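Local coordinates for protein ferredoxin (Rhodopseudomonas palustris, PDB 4LTU) that probably carries electrons between redox partners through a single [2Fe-2S] cluster, as an adrenodoxin/putidaredoxin-type ferredoxin, at residues S3-H8 against G97-I102; E14-A19 against H31-I36; V45-H50 against D73-D78; V51-L56 against N82-C87. All coordinates share one frame; numbering follows the deposited sequence.

Contact 1 of 4, residues S3-H8 against G97-I102; sequences SITFIH and GLVLRI. Unlike the reference sequence in segment 97-102: Ile-102 (reference Leu).
The His-8 ring carries the CD1 methyl of Ile-102 on one face. That methyl is offset toward the rim, closest to His-8 CD2 at 3.5 Å, and makes a CH-pi contact. The Phe-6 ring meets the other branch of the same isoleucine: Ile-102 CG2 lies at the ring edge, near its plane, 4.1 Å from Phe-6 CD1. Ile-102 CG1 stands between its own backbone N and carbonyl carbon (chi1 38°). This puts CG1 3.1 Å from Ile-7 O, which is tight. Leu-100 runs side by side with Phe-6 and meets the ring obliquely, with Leu-100 CD1 3.6 Å from Phe-6 CE1. Ile-4 CG2 touches the same leucine methyl. Helix 24-29 packs on this side, through Ala-27, Ala-28 and Ala-24. Ile-7 lies on the other face of the sheet. Its CD1 reaches Val-99 CG1 at 3.5 Å, and its CB and CG2 lie alongside the aliphatic part of Arg-101. The guanidinium of Arg-101 forms a salt bridge with Asp-54. A water takes part at the start of the pairing, donating to Gly-97 O. Five backbone hydrogen bonds join the segments, from Gly-97 N to Ser-3 O at one end to Ile-102 N to Ile-7 O at the other. Thr-5 and Ile-7 each use both N and O. Thr-5 N to Leu-98 O and Leu-100 N to Thr-5 O are both 2.7 Å long. The strands run parallel, at 23°. Such pairing of the first and last strands at the middle of a mixed sheet is characteristic of the beta-grasp fold of [2Fe-2S] ferredoxins.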
loop_
_atom_site.group_PDB
_atom_site.type_symbol
_atom_site.label_atom_id
_atom_site.label_comp_id
_atom_site.label_asym_id
_atom_site.label_seq_id
_atom_site.Cartn_x
_atom_site.Cartn_y
_atom_site.Cartn_z
ATOM N N SER A 3 -10.531 7.156 4.920
ATOM C CA SER A 3 -10.916 5.778 4.822
ATOM C C SER A 3 -10.257 5.181 3.592
ATOM O O SER A 3 -10.286 5.773 2.500
ATOM C CB SER A 3 -12.440 5.699 4.675
ATOM O OG SER A 3 -12.931 4.428 5.049
ATOM N N ILE A 4 -9.670 4.002 3.784
ATOM C CA ILE A 4 -8.984 3.290 2.734
ATOM C C ILE A 4 -9.694 1.985 2.556
ATOM O O ILE A 4 -9.990 1.300 3.522
ATOM C CB ILE A 4 -7.514 2.918 3.102
ATOM C CG1 ILE A 4 -6.697 4.131 3.535
ATOM C CG2 ILE A 4 -6.820 2.228 1.925
ATOM C CD1 ILE A 4 -5.451 3.717 4.281
ATOM N N THR A 5 -9.921 1.618 1.305
ATOM C CA THR A 5 -10.460 0.299 0.976
ATOM C C THR A 5 -9.318 -0.654 0.600
ATOM O O THR A 5 -8.545 -0.351 -0.310
ATOM C CB THR A 5 -11.450 0.430 -0.194
ATOM O OG1 THR A 5 -12.296 1.574 0.039
ATOM C CG2 THR A 5 -12.280 -0.796 -0.336
ATOM N N PHE A 6 -9.204 -1.788 1.303
ATOM C CA PHE A 6 -8.228 -2.824 0.956
ATOM C C PHE A 6 -8.915 -4.055 0.349
ATOM O O PHE A 6 -9.931 -4.517 0.884
ATOM C CB PHE A 6 -7.431 -3.283 2.180
ATOM C CG PHE A 6 -6.271 -2.380 2.555
ATOM C CD1 PHE A 6 -4.996 -2.594 2.020
ATOM C CD2 PHE A 6 -6.444 -1.353 3.479
ATOM C CE1 PHE A 6 -3.908 -1.772 2.389
ATOM C CE2 PHE A 6 -5.370 -0.524 3.850
ATOM C CZ PHE A 6 -4.103 -0.732 3.308
ATOM N N ILE A 7 -8.351 -4.596 -0.737
ATOM C CA ILE A 7 -8.890 -5.820 -1.360
ATOM C C ILE A 7 -7.884 -6.974 -1.367
ATOM O O ILE A 7 -6.774 -6.839 -1.872
ATOM C CB ILE A 7 -9.421 -5.540 -2.785
ATOM C CG1 ILE A 7 -10.647 -4.640 -2.698
ATOM C CG2 ILE A 7 -9.722 -6.854 -3.553
ATOM C CD1 ILE A 7 -10.686 -3.610 -3.770
ATOM N N HIS A 8 -8.289 -8.093 -0.779
ATOM C CA HIS A 8 -7.477 -9.315 -0.700
ATOM C C HIS A 8 -7.443 -10.026 -2.037
ATOM O O HIS A 8 -8.326 -9.806 -2.879
ATOM C CB HIS A 8 -7.997 -10.237 0.413
ATOM C CG HIS A 8 -7.855 -9.639 1.783
ATOM N ND1 HIS A 8 -8.748 -8.717 2.285
ATOM C CD2 HIS A 8 -6.893 -9.784 2.728
ATOM C CE1 HIS A 8 -8.349 -8.329 3.482
ATOM N NE2 HIS A 8 -7.233 -8.969 3.781
ATOM N N GLY A 97 -11.291 7.352 0.339
ATOM C CA GLY A 97 -11.807 6.446 -0.698
ATOM C C GLY A 97 -10.766 5.612 -1.442
ATOM O O GLY A 97 -11.125 4.733 -2.246
ATOM N N LEU A 98 -9.478 5.862 -1.171
ATOM C CA LEU A 98 -8.381 5.143 -1.846
ATOM C C LEU A 98 -8.524 3.627 -1.785
ATOM O O LEU A 98 -8.806 3.047 -0.719
ATOM C CB LEU A 98 -7.023 5.554 -1.261
ATOM C CG LEU A 98 -5.754 4.964 -1.892
ATOM C CD1 LEU A 98 -5.484 5.516 -3.288
ATOM C CD2 LEU A 98 -4.569 5.187 -0.972
ATOM N N VAL A 99 -8.309 2.980 -2.931
ATOM C CA VAL A 99 -8.502 1.549 -3.015
ATOM C C VAL A 99 -7.152 0.891 -3.228
ATOM O O VAL A 99 -6.414 1.254 -4.141
ATOM C CB VAL A 99 -9.475 1.179 -4.159
ATOM C CG1 VAL A 99 -9.587 -0.379 -4.349
ATOM C CG2 VAL A 99 -10.824 1.798 -3.928
ATOM N N LEU A 100 -6.814 -0.060 -2.374
ATOM C CA LEU A 100 -5.563 -0.783 -2.561
ATOM C C LEU A 100 -5.812 -2.281 -2.569
ATOM O O LEU A 100 -6.584 -2.786 -1.771
ATOM C CB LEU A 100 -4.536 -0.426 -1.482
ATOM C CG LEU A 100 -4.234 1.029 -1.139
ATOM C CD1 LEU A 100 -3.393 1.036 0.165
ATOM C CD2 LEU A 100 -3.535 1.742 -2.296
ATOM N N ARG A 101 -5.179 -2.971 -3.501
ATOM C CA ARG A 101 -5.251 -4.416 -3.542
ATOM C C ARG A 101 -3.895 -4.949 -3.139
ATOM O O ARG A 101 -2.849 -4.383 -3.500
ATOM C CB ARG A 101 -5.695 -4.900 -4.926
ATOM C CG ARG A 101 -7.067 -4.261 -5.318
ATOM C CD ARG A 101 -7.752 -4.923 -6.506
ATOM N NE ARG A 101 -7.507 -4.167 -7.723
ATOM C CZ ARG A 101 -8.455 -3.615 -8.466
ATOM N NH1 ARG A 101 -9.741 -3.767 -8.137
ATOM N NH2 ARG A 101 -8.111 -2.936 -9.556
ATOM N N ILE A 102 -3.931 -6.041 -2.388
ATOM C CA ILE A 102 -2.769 -6.637 -1.789
ATOM C C ILE A 102 -2.371 -7.899 -2.561
ATOM O O ILE A 102 -3.237 -8.658 -3.010
ATOM C CB ILE A 102 -2.961 -6.904 -0.269
ATOM C CG1 ILE A 102 -4.364 -7.360 0.062
ATOM C CG2 ILE A 102 -2.692 -5.621 0.569
ATOM C CD1 ILE A 102 -4.661 -7.322 1.591
HETATM O O HOH W 1 -13.617 3.306 -2.547
#

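Contact 2 of 4, residues E14-A19 against H31-I36; sequences EIVDAA and HGIDSI
This is a small, mostly apolar packing contact between the edge strand 13-17 of the sheet and the loop that follows helix 24-29. Val-16 and Ile-33 form its buried part. Their side chains cross at about a right angle, with Val-16 CG1 3.4 Å from Ile-33 CD1. The isoleucine is also met by Glu-14, tip to tip. Glu-14 OE2 comes within 3.2 Å of Ile-33 CG1, so the carboxylate rests on the CG1-CD1 branch of the isoleucine. Its other oxygen, OE1, forms a long, weak ion pair with Arg-12 and lies against His-8. Phe-6 of strand 3-7 touches both Val-16 and Ile-33 and continues the apolar patch inward. His-31 covers the other end. Its CB lies 4.0 Å from Val-16 CB, and its ring spreads over the backbone of Asp-17. Asp-17 N stands under the ring centre, 4.1 Å from the plane. Asp-17 O lies on the same face, 3.0 Å from His-31 CE1. That oxygen approaches the flat of the ring, and its angles to both ring nitrogens are poor for hydrogen bonding. His-31 ND1 is instead bonded to Ala-27 O in helix 24-29, which fixes the ring. Asp-17 OD2 is 4.6 Å from His-31 NE2, without contact. The nearby carboxylate and the carbonyl against the ring face might favour a protonated imidazole, though its charge is not seen.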
loop_
_atom_site.group_PDB
_atom_site.type_symbol
_atom_site.label_atom_id
_atom_site.label_comp_id
_atom_site.label_asym_id
_atom_site.label_seq_id
_atom_site.Cartn_x
_atom_site.Cartn_y
_atom_site.Cartn_z
ATOM N N GLU A 14 -12.134 -4.786 2.948
ATOM C CA GLU A 14 -12.008 -4.305 4.311
ATOM C C GLU A 14 -11.871 -2.790 4.219
ATOM O O GLU A 14 -11.047 -2.284 3.452
ATOM C CB GLU A 14 -10.745 -4.869 4.968
ATOM C CG GLU A 14 -10.834 -6.316 5.293
ATOM C CD GLU A 14 -9.748 -6.785 6.241
ATOM O OE1 GLU A 14 -9.200 -7.884 6.011
ATOM O OE2 GLU A 14 -9.465 -6.093 7.242
ATOM N N ILE A 15 -12.676 -2.076 4.992
ATOM C CA ILE A 15 -12.498 -0.646 5.095
ATOM C C ILE A 15 -11.834 -0.292 6.403
ATOM O O ILE A 15 -12.313 -0.648 7.487
ATOM C CB ILE A 15 -13.792 0.129 4.860
ATOM C CG1 ILE A 15 -14.216 -0.061 3.392
ATOM C CG2 ILE A 15 -13.606 1.607 5.252
ATOM C CD1 ILE A 15 -14.803 1.166 2.744
ATOM N N VAL A 16 -10.693 0.383 6.285
ATOM C CA VAL A 16 -9.909 0.753 7.466
ATOM C C VAL A 16 -9.894 2.252 7.619
ATOM O O VAL A 16 -9.707 2.997 6.651
ATOM C CB VAL A 16 -8.449 0.174 7.433
ATOM C CG1 VAL A 16 -8.432 -1.286 6.923
ATOM C CG2 VAL A 16 -7.529 1.018 6.600
ATOM N N ASP A 17 -10.091 2.706 8.842
ATOM C CA ASP A 17 -9.883 4.111 9.147
ATOM C C ASP A 17 -8.402 4.472 9.054
ATOM O O ASP A 17 -7.511 3.637 9.258
ATOM C CB ASP A 17 -10.432 4.421 10.530
ATOM C CG ASP A 17 -11.866 3.943 10.691
ATOM O OD1 ASP A 17 -12.753 4.799 10.803
ATOM O OD2 ASP A 17 -12.110 2.711 10.681
ATOM N N ALA A 18 -8.158 5.724 8.719
ATOM C CA ALA A 18 -6.833 6.247 8.664
ATOM C C ALA A 18 -6.947 7.733 8.914
ATOM O O ALA A 18 -7.850 8.393 8.407
ATOM C CB ALA A 18 -6.196 5.969 7.302
ATOM N N ALA A 19 -6.043 8.257 9.723
ATOM C CA ALA A 19 -5.998 9.687 9.943
ATOM C C ALA A 19 -5.189 10.242 8.787
ATOM O O ALA A 19 -4.527 9.484 8.072
ATOM C CB ALA A 19 -5.319 9.980 11.280
ATOM N N HIS A 31 -5.535 -1.844 12.102
ATOM C CA HIS A 31 -6.922 -2.224 11.977
ATOM C C HIS A 31 -6.991 -3.594 11.331
ATOM O O HIS A 31 -7.714 -3.761 10.367
ATOM C CB HIS A 31 -7.713 -1.213 11.111
ATOM C CG HIS A 31 -7.613 0.204 11.560
ATOM N ND1 HIS A 31 -6.539 1.010 11.241
ATOM C CD2 HIS A 31 -8.456 0.972 12.296
ATOM C CE1 HIS A 31 -6.730 2.218 11.752
ATOM N NE2 HIS A 31 -7.882 2.221 12.399
ATOM N N GLY A 32 -6.199 -4.548 11.823
ATOM C CA GLY A 32 -6.368 -5.969 11.512
ATOM C C GLY A 32 -5.927 -6.643 10.217
ATOM O O GLY A 32 -6.223 -7.836 10.027
ATOM N N ILE A 33 -5.231 -5.917 9.342
ATOM C CA ILE A 33 -4.759 -6.461 8.043
ATOM C C ILE A 33 -3.342 -7.063 8.110
ATOM O O ILE A 33 -2.342 -6.429 7.729
ATOM C CB ILE A 33 -4.962 -5.430 6.874
ATOM C CG1 ILE A 33 -6.429 -5.464 6.418
ATOM C CG2 ILE A 33 -4.091 -5.744 5.661
ATOM C CD1 ILE A 33 -6.963 -4.176 5.882
ATOM N N ASP A 34 -3.299 -8.318 8.562
ATOM C CA ASP A 34 -2.073 -9.084 8.823
ATOM C C ASP A 34 -1.175 -9.388 7.622
ATOM O O ASP A 34 0.055 -9.480 7.763
ATOM C CB ASP A 34 -2.431 -10.404 9.552
ATOM C CG ASP A 34 -2.766 -10.190 11.037
ATOM O OD1 ASP A 34 -2.248 -9.227 11.641
ATOM O OD2 ASP A 34 -3.542 -10.994 11.606
ATOM N N SER A 35 -1.771 -9.543 6.443
ATOM C CA SER A 35 -1.009 -9.933 5.252
ATOM C C SER A 35 0.184 -9.031 4.888
ATOM O O SER A 35 1.138 -9.492 4.223
ATOM C CB SER A 35 -1.945 -10.022 4.056
ATOM O OG SER A 35 -2.698 -8.834 3.946
ATOM N N ILE A 36 0.103 -7.752 5.263
ATOM C CA ILE A 36 1.152 -6.777 4.978
ATOM C C ILE A 36 2.283 -6.987 5.967
ATOM O O ILE A 36 2.188 -6.594 7.129
ATOM C CB ILE A 36 0.624 -5.333 5.069
ATOM C CG1 ILE A 36 -0.193 -4.999 3.809
ATOM C CG2 ILE A 36 1.796 -4.321 5.347
ATOM C CD1 ILE A 36 -0.842 -3.594 3.815
#

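Contact 3 of 4, residues V45-H50 against D73-D78; sequences VCATCH and DGTASD. With FES (Fe2/s2 (inorganic) cluster), chain C.
Thr-75 sets its methyl on the His-50 ring. Thr-75 CG2 stands over the ring centre, 3.8 Å from the centroid and only 12° off the normal, in a CH-pi contact. The two side chains cross at about a right angle. The carbonyl oxygens of Ser-77 and Asp-78 lie at the edge of the same ring. Ala-47 CB packs beside the threonine, 3.8 Å from both Thr-75 CA and Gly-74 O. A water accepts a hydrogen bond from Ala-76 N at 2.8 Å and lies beside Ala-47 O, though its modelled distance to that oxygen is doubtfully short. In the next shell, Thr-75 OG1 has both Ser-77 O and Leu-72 O within hydrogen-bonding reach. The His-50 ring also packs edge-to-face with Tyr-52. On the far side of segment 45-50 is the cluster. Cys-46 SG binds one iron at 2.2 Å, beside Cys-40. Cys-49 SG binds the other iron at 2.3 Å, beside Cys-87. Thr-48 N makes a weak bond to Cys-46 SG, and Thr-48 OG1 bonds Glu-39 N. This is the cluster-binding loop of a [2Fe-2S] ferredoxin, with Cys-40, Cys-46 and Cys-49 spaced as in adrenodoxin-type proteins.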
loop_
_atom_site.group_PDB
_atom_site.type_symbol
_atom_site.label_atom_id
_atom_site.label_comp_id
_atom_site.label_asym_id
_atom_site.label_seq_id
_atom_site.Cartn_x
_atom_site.Cartn_y
_atom_site.Cartn_z
ATOM N N VAL A 45 13.065 0.361 3.159
ATOM C CA VAL A 45 14.271 -0.448 2.920
ATOM C C VAL A 45 13.952 -1.917 2.675
ATOM O O VAL A 45 14.848 -2.748 2.684
ATOM C CB VAL A 45 15.356 -0.357 4.069
ATOM C CG1 VAL A 45 16.161 0.921 3.968
ATOM C CG2 VAL A 45 14.762 -0.537 5.502
ATOM N N CYS A 46 12.677 -2.241 2.482
ATOM C CA CYS A 46 12.273 -3.604 2.132
ATOM C C CYS A 46 11.208 -3.590 1.017
ATOM O O CYS A 46 10.778 -2.536 0.563
ATOM C CB CYS A 46 11.790 -4.368 3.374
ATOM S SG CYS A 46 10.131 -3.964 3.942
ATOM N N ALA A 47 10.792 -4.752 0.550
ATOM C CA ALA A 47 9.758 -4.751 -0.479
ATOM C C ALA A 47 8.490 -5.468 -0.030
ATOM O O ALA A 47 7.726 -5.916 -0.877
ATOM C CB ALA A 47 10.315 -5.326 -1.788
ATOM N N THR A 48 8.250 -5.521 1.293
ATOM C CA THR A 48 7.261 -6.425 1.886
ATOM C C THR A 48 5.988 -5.756 2.424
ATOM O O THR A 48 5.206 -6.395 3.154
ATOM C CB THR A 48 7.877 -7.330 3.039
ATOM O OG1 THR A 48 8.141 -6.537 4.200
ATOM C CG2 THR A 48 9.185 -8.072 2.600
ATOM N N CYS A 49 5.804 -4.473 2.099
ATOM C CA CYS A 49 4.533 -3.766 2.292
ATOM C C CYS A 49 3.870 -3.449 0.932
ATOM O O CYS A 49 3.119 -2.470 0.828
ATOM C CB CYS A 49 4.766 -2.445 3.034
ATOM S SG CYS A 49 5.757 -1.227 2.115
ATOM N N HIS A 50 4.186 -4.256 -0.084
ATOM C CA HIS A 50 3.746 -4.114 -1.490
ATOM C C HIS A 50 2.230 -3.953 -1.605
ATOM O O HIS A 50 1.495 -4.641 -0.918
ATOM C CB HIS A 50 4.170 -5.413 -2.228
ATOM C CG HIS A 50 4.012 -5.391 -3.719
ATOM N ND1 HIS A 50 3.837 -4.230 -4.453
ATOM C CD2 HIS A 50 4.094 -6.399 -4.626
ATOM C CE1 HIS A 50 3.804 -4.525 -5.744
ATOM N NE2 HIS A 50 3.979 -5.832 -5.872
ATOM N N ASP A 73 11.433 -3.440 -7.622
ATOM C CA ASP A 73 11.727 -4.601 -8.445
ATOM C C ASP A 73 12.345 -5.807 -7.735
ATOM O O ASP A 73 12.711 -6.789 -8.381
ATOM C CB ASP A 73 12.374 -4.263 -9.812
ATOM C CG ASP A 73 13.565 -3.388 -9.694
ATOM O OD1 ASP A 73 14.394 -3.682 -8.821
ATOM O OD2 ASP A 73 13.664 -2.405 -10.465
ATOM N N GLY A 74 12.370 -5.730 -6.397
ATOM C CA GLY A 74 12.743 -6.840 -5.540
ATOM C C GLY A 74 11.567 -7.431 -4.771
ATOM O O GLY A 74 11.763 -8.161 -3.785
ATOM N N THR A 75 10.345 -7.121 -5.214
ATOM C CA THR A 75 9.136 -7.613 -4.550
ATOM C C THR A 75 9.024 -9.144 -4.645
ATOM O O THR A 75 9.654 -9.742 -5.504
ATOM C CB THR A 75 7.867 -6.938 -5.120
ATOM O OG1 THR A 75 7.912 -6.962 -6.552
ATOM C CG2 THR A 75 7.771 -5.492 -4.645
ATOM N N ALA A 76 8.239 -9.768 -3.763
ATOM C CA ALA A 76 8.059 -11.222 -3.804
ATOM C C ALA A 76 7.127 -11.652 -4.959
ATOM O O ALA A 76 7.415 -12.652 -5.677
ATOM C CB ALA A 76 7.556 -11.740 -2.458
ATOM N N SER A 77 6.025 -10.900 -5.092
ATOM C CA SER A 77 5.102 -10.902 -6.237
ATOM C C SER A 77 5.516 -9.794 -7.180
ATOM O O SER A 77 5.547 -8.625 -6.772
ATOM C CB SER A 77 3.661 -10.595 -5.790
ATOM O OG SER A 77 2.984 -11.728 -5.269
ATOM N N ASP A 78 5.779 -10.145 -8.436
ATOM C CA ASP A 78 6.336 -9.216 -9.433
ATOM C C ASP A 78 5.558 -7.889 -9.604
ATOM O O ASP A 78 4.301 -7.863 -9.631
ATOM C CB ASP A 78 6.579 -9.940 -10.780
ATOM C CG ASP A 78 7.803 -10.862 -10.740
ATOM O OD1 ASP A 78 7.835 -11.894 -11.459
ATOM O OD2 ASP A 78 8.757 -10.557 -9.986
HETATM FE FE1 FES C . 9.729 -1.829 4.515
HETATM FE FE2 FES C . 7.384 -0.385 3.471
HETATM S S1 FES C . 9.459 -0.585 2.765
HETATM S S2 FES C . 7.627 -1.695 5.180
HETATM O O HOH W 2 7.209 -8.178 -1.660
#

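Contact 4 of 4, residues V51-L56 against N82-C87; sequences VYVDDL and NSRLSC. With FES (Fe2/s2 (inorganic) cluster), chain C.
Chi1 of Asn-82 (-75°) puts CG anti to the carbonyl carbon, on the side of Val-53, and chi2 (21°) turns the amide so that ND2 faces Val-53 O. Asn-82 ND2 donates to Val-53 O at 3.0 Å. Val-53 O lies close to the plane of the amide, whereas the nitrogen sits above the carbonyl plane. Val-53 N returns a bond to Asn-82 O at 3.1 Å, so one asparagine grips both backbone polar atoms of the valine. Asn-82 ND2 also lies 3.1 Å from Asp-55 CA, where the chain turns away. Val-53 CG2 lies beside its own backbone N, anti to the carbonyl carbon, and meets Arg-84 CG at 3.4 Å. These two side chains run side by side. The Arg-84 chain then bends at both chi2 and chi3 and leads to Glu-68, which forms a salt bridge with its NE and also accepts from Leu-85 N. Val-51 and Arg-84 make an antiparallel hydrogen-bonded pair, with Val-51 N to Arg-84 O and the reverse bond both at 2.8 Å. Tyr-52 and Ser-83 form the next, non-hydrogen-bonded pair. Ser-83 OG touches the Tyr-52 ring at its edge, in plane, 3.6 Å from CD1; its hydrogen-bond partner is Leu-80 N. The short strands cross at 122°. Beyond them, Val-51 packs both methyls on Ser-86 CB. Ser-86 OG bonds Cys-49 O, and Cys-87 SG binds an iron of the cluster at 2.1 Å. The backbone N and O of Val-51 and Val-53 are thus all paired with segment 82-87, which ties this strand to the chain that ends in the ligand Cys-87.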
loop_
_atom_site.group_PDB
_atom_site.type_symbol
_atom_site.label_atom_id
_atom_site.label_comp_id
_atom_site.label_asym_id
_atom_site.label_seq_id
_atom_site.Cartn_x
_atom_site.Cartn_y
_atom_site.Cartn_z
ATOM N N VAL A 51 1.763 -3.028 -2.438
ATOM C CA VAL A 51 0.341 -2.997 -2.801
ATOM C C VAL A 51 0.162 -2.615 -4.260
ATOM O O VAL A 51 1.051 -2.022 -4.857
ATOM C CB VAL A 51 -0.501 -2.013 -1.948
ATOM C CG1 VAL A 51 -0.706 -2.521 -0.516
ATOM C CG2 VAL A 51 0.074 -0.604 -1.981
ATOM N N TYR A 52 -0.996 -2.949 -4.831
ATOM C CA TYR A 52 -1.420 -2.379 -6.121
ATOM C C TYR A 52 -2.496 -1.318 -5.905
ATOM O O TYR A 52 -3.570 -1.582 -5.371
ATOM C CB TYR A 52 -1.917 -3.446 -7.101
ATOM C CG TYR A 52 -1.194 -4.812 -7.088
ATOM C CD1 TYR A 52 0.172 -4.917 -7.341
ATOM C CD2 TYR A 52 -1.917 -5.994 -6.893
ATOM C CE1 TYR A 52 0.829 -6.165 -7.349
ATOM C CE2 TYR A 52 -1.284 -7.249 -6.912
ATOM C CZ TYR A 52 0.093 -7.322 -7.147
ATOM O OH TYR A 52 0.711 -8.564 -7.162
ATOM N N VAL A 53 -2.183 -0.095 -6.295
ATOM C CA VAL A 53 -3.138 0.983 -6.258
ATOM C C VAL A 53 -4.166 0.755 -7.381
ATOM O O VAL A 53 -3.818 0.266 -8.481
ATOM C CB VAL A 53 -2.427 2.314 -6.448
ATOM C CG1 VAL A 53 -3.397 3.460 -6.298
ATOM C CG2 VAL A 53 -1.282 2.438 -5.418
ATOM N N ASP A 54 -5.430 1.060 -7.094
ATOM C CA ASP A 54 -6.450 0.941 -8.115
ATOM C C ASP A 54 -6.124 1.842 -9.297
ATOM O O ASP A 54 -5.798 3.029 -9.125
ATOM C CB ASP A 54 -7.839 1.282 -7.576
ATOM C CG ASP A 54 -8.933 0.645 -8.404
ATOM O OD1 ASP A 54 -8.783 -0.554 -8.742
ATOM O OD2 ASP A 54 -9.934 1.337 -8.724
ATOM N N ASP A 55 -6.226 1.250 -10.489
ATOM C CA ASP A 55 -6.050 1.926 -11.779
ATOM C C ASP A 55 -6.492 3.398 -11.793
ATOM O O ASP A 55 -5.803 4.248 -12.345
ATOM C CB ASP A 55 -6.788 1.122 -12.871
ATOM C CG ASP A 55 -6.564 1.689 -14.285
ATOM O OD1 ASP A 55 -5.436 2.178 -14.569
ATOM O OD2 ASP A 55 -7.524 1.636 -15.104
ATOM N N LEU A 56 -7.628 3.687 -11.165
ATOM C CA LEU A 56 -8.206 5.021 -11.140
ATOM C C LEU A 56 -7.659 5.959 -10.073
ATOM O O LEU A 56 -7.840 7.181 -10.180
ATOM C CB LEU A 56 -9.743 4.940 -11.044
ATOM C CG LEU A 56 -10.443 4.101 -12.122
ATOM C CD1 LEU A 56 -11.812 3.682 -11.628
ATOM C CD2 LEU A 56 -10.524 4.788 -13.533
ATOM N N ASN A 82 0.985 -0.323 -11.458
ATOM C CA ASN A 82 0.348 0.340 -10.322
ATOM C C ASN A 82 0.920 -0.045 -8.953
ATOM O O ASN A 82 0.420 0.392 -7.924
ATOM C CB ASN A 82 -1.143 0.054 -10.362
ATOM C CG ASN A 82 -1.865 0.855 -11.436
ATOM O OD1 ASN A 82 -1.258 1.335 -12.415
ATOM N ND2 ASN A 82 -3.174 0.994 -11.268
ATOM N N SER A 83 1.962 -0.862 -8.949
ATOM C CA SER A 83 2.653 -1.235 -7.710
ATOM C C SER A 83 3.143 -0.024 -6.888
ATOM O O SER A 83 3.636 0.955 -7.434
ATOM C CB SER A 83 3.809 -2.190 -8.041
ATOM O OG SER A 83 3.329 -3.503 -8.320
ATOM N N ARG A 84 2.952 -0.081 -5.576
ATOM C CA ARG A 84 3.469 0.930 -4.650
ATOM C C ARG A 84 3.909 0.239 -3.347
ATOM O O ARG A 84 3.476 -0.874 -3.046
ATOM C CB ARG A 84 2.412 1.997 -4.301
ATOM C CG ARG A 84 2.058 3.072 -5.358
ATOM C CD ARG A 84 3.219 3.959 -5.745
ATOM N NE ARG A 84 3.842 4.459 -4.535
ATOM C CZ ARG A 84 3.754 5.703 -4.074
ATOM N NH1 ARG A 84 3.097 6.651 -4.743
ATOM N NH2 ARG A 84 4.354 5.993 -2.932
ATOM N N LEU A 85 4.771 0.913 -2.593
ATOM C CA LEU A 85 5.098 0.541 -1.218
ATOM C C LEU A 85 4.156 1.323 -0.341
ATOM O O LEU A 85 4.215 2.544 -0.307
ATOM C CB LEU A 85 6.541 0.916 -0.869
ATOM C CG LEU A 85 7.617 0.060 -1.539
ATOM C CD1 LEU A 85 8.960 0.615 -1.207
ATOM C CD2 LEU A 85 7.470 -1.377 -1.039
ATOM N N SER A 86 3.279 0.591 0.334
ATOM C CA SER A 86 2.212 1.151 1.130
ATOM C C SER A 86 2.661 1.998 2.311
ATOM O O SER A 86 1.894 2.831 2.779
ATOM C CB SER A 86 1.281 0.043 1.622
ATOM O OG SER A 86 1.951 -0.772 2.556
ATOM N N CYS A 87 3.878 1.801 2.804
ATOM C CA CYS A 87 4.392 2.673 3.875
ATOM C C CYS A 87 4.807 4.049 3.298
ATOM O O CYS A 87 4.940 5.023 4.037
ATOM C CB CYS A 87 5.552 2.004 4.629
ATOM S SG CYS A 87 7.061 1.709 3.639
HETATM FE FE1 FES C . 9.729 -1.829 4.515
HETATM FE FE2 FES C . 7.384 -0.385 3.471
HETATM S S1 FES C . 9.459 -0.585 2.765
HETATM S S2 FES C . 7.627 -1.695 5.180
#

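How the contacts relate
From the N terminus, strand 3-7 opens contact 1, which closes only when segment 97-102 returns near the C terminus. The other three contacts all fall within that long loop. Contact 2 closes first, over the short stretch holding helix 24-29, and ties edge strand 13-17 to the loop after that helix. Contacts 3 and 4 follow it in series. They cross each other, since 45-50 and 51-56 open in turn and 73-78 and 82-87 close in the same order. Contacts 1, 2 and 4 reach one mixed sheet. Contact 3 joins the cluster loop to the chain after helix 66-72. Contacts 3 and 4 supply Cys-49 and Cys-87 to the same iron.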